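Local coordinates for protein endolysin (Clostridium phage phiCD27, PDB 3QAY) that probably cleaves the amide bond between N-acetylmuramic acid and L-alanine in clostridial peptidoglycan, as a zinc-dependent amidase that lyses the host cell wall, at residues S20-G23 against V24-Y28. Numbering follows the deposited sequence.
Sequences SADG and VVNEY. With ZN (zinc ion), chain E.
Glu27, in the first turn of helix 27-44, points back toward Ser20 and Ala21 of the preceding loop and ties Ala21 to the zinc ion. Glu27 CB lies against Ala21 O at 3.2 Å and beside Ser20 OG; CG then passes the CB of Ser20. With CG anti to the backbone N (chi1 167°), the extended chain brings the carboxylate to the metal and the Ala21 N-H. There the two oxygens part. Glu27 OE2 binds the zinc ion at 2.1 Å. Glu27 OE1 accepts from Ala21 N at 2.8 Å, the donor lying on the anti side of the carboxylate and 24° out of its plane. Ala21 O accepts two hydrogen bonds, from Glu27 N and from Ser20 OG, which reach it from opposite faces of its plane. Ser20 OG in turn accepts from Tyr28 N at 3.0 Å, and Gly23 N donates to Val25 O nearer the turn, so a short hairpin-like loop is held across its width. His10 and His85 complete the protein ligands, a set consistent with a zinc-dependent N-acetylmuramoyl-L-alanine amidase, and Leu86 N also donates to Glu27 OE2. This grip on both oxygens probably restricts rotation of the carboxylate, with Ala21 N a second-shell donor that positions the metal ligand.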
loop_
_atom_site.group_PDB
_atom_site.type_symbol
_atom_site.label_atom_id
_atom_site.label_comp_id
_atom_site.label_asym_id
_atom_site.label_seq_id
_atom_site.Cartn_x
_atom_site.Cartn_y
_atom_site.Cartn_z
ATOM N N SER A 20 4.407 -11.978 4.540
ATOM C CA SER A 20 3.336 -11.542 3.647
ATOM C C SER A 20 2.557 -12.722 3.083
ATOM O O SER A 20 2.982 -13.875 3.196
ATOM C CB SER A 20 3.913 -10.702 2.497
ATOM O OG SER A 20 4.487 -11.499 1.476
ATOM N N ALA A 21 1.416 -12.427 2.460
ATOM C CA ALA A 21 0.726 -13.425 1.646
ATOM C C ALA A 21 1.611 -13.803 0.456
ATOM O O ALA A 21 2.466 -13.018 0.030
ATOM C CB ALA A 21 -0.616 -12.906 1.169
ATOM N N ASP A 22 1.406 -15.011 -0.057
ATOM C CA ASP A 22 2.179 -15.548 -1.176
ATOM C C ASP A 22 1.269 -16.378 -2.079
ATOM O O ASP A 22 0.637 -17.327 -1.622
ATOM C CB ASP A 22 3.325 -16.422 -0.655
ATOM C CG ASP A 22 4.334 -16.773 -1.736
ATOM O OD1 ASP A 22 4.807 -15.853 -2.429
ATOM O OD2 ASP A 22 4.666 -17.971 -1.883
ATOM N N GLY A 23 1.202 -16.017 -3.358
ATOM C CA GLY A 23 0.395 -16.752 -4.324
ATOM C C GLY A 23 1.085 -16.842 -5.670
ATOM O O GLY A 23 2.211 -17.337 -5.762
ATOM N N VAL A 24 0.422 -16.351 -6.717
ATOM C CA VAL A 24 1.048 -16.268 -8.037
ATOM C C VAL A 24 2.176 -15.216 -8.048
ATOM O O VAL A 24 3.054 -15.250 -8.907
ATOM C CB VAL A 24 0.015 -16.001 -9.154
ATOM C CG1 VAL A 24 -1.013 -17.131 -9.183
ATOM C CG2 VAL A 24 -0.660 -14.642 -8.972
ATOM N N VAL A 25 2.150 -14.302 -7.080
ATOM C CA VAL A 25 3.264 -13.398 -6.823
ATOM C C VAL A 25 3.412 -13.228 -5.313
ATOM O O VAL A 25 2.431 -13.338 -4.572
ATOM C CB VAL A 25 3.043 -12.020 -7.497
ATOM C CG1 VAL A 25 1.832 -11.306 -6.890
ATOM C CG2 VAL A 25 4.319 -11.161 -7.412
ATOM N N ASN A 26 4.636 -12.993 -4.847
ATOM C CA ASN A 26 4.842 -12.720 -3.432
ATOM C C ASN A 26 4.437 -11.285 -3.139
ATOM O O ASN A 26 4.849 -10.363 -3.843
ATOM C CB ASN A 26 6.293 -12.972 -3.016
ATOM C CG ASN A 26 6.479 -12.909 -1.513
ATOM O OD1 ASN A 26 6.255 -13.896 -0.793
ATOM N ND2 ASN A 26 6.893 -11.752 -1.028
ATOM N N GLU A 27 3.621 -11.104 -2.106
ATOM C CA GLU A 27 3.098 -9.789 -1.750
ATOM C C GLU A 27 4.222 -8.821 -1.391
ATOM O O GLU A 27 4.301 -7.729 -1.948
ATOM C CB GLU A 27 2.113 -9.912 -0.587
ATOM C CG GLU A 27 1.750 -8.598 0.066
ATOM C CD GLU A 27 0.789 -8.751 1.221
ATOM O OE1 GLU A 27 0.499 -9.895 1.640
ATOM O OE2 GLU A 27 0.330 -7.708 1.723
ATOM N N TYR A 28 5.082 -9.226 -0.460
ATOM C CA TYR A 28 6.177 -8.366 -0.004
ATOM C C TYR A 28 7.070 -7.917 -1.155
ATOM O O TYR A 28 7.358 -6.724 -1.289
ATOM C CB TYR A 28 7.008 -9.072 1.066
ATOM C CG TYR A 28 8.278 -8.347 1.448
ATOM C CD1 TYR A 28 8.258 -7.296 2.362
ATOM C CD2 TYR A 28 9.503 -8.720 0.905
ATOM C CE1 TYR A 28 9.432 -6.635 2.724
ATOM C CE2 TYR A 28 10.673 -8.061 1.252
ATOM C CZ TYR A 28 10.634 -7.024 2.160
ATOM O OH TYR A 28 11.800 -6.375 2.505
HETATM ZN ZN ZN E . -0.536 -7.674 3.618
HETATM O O HOH W 1 -1.455 -7.862 5.857
#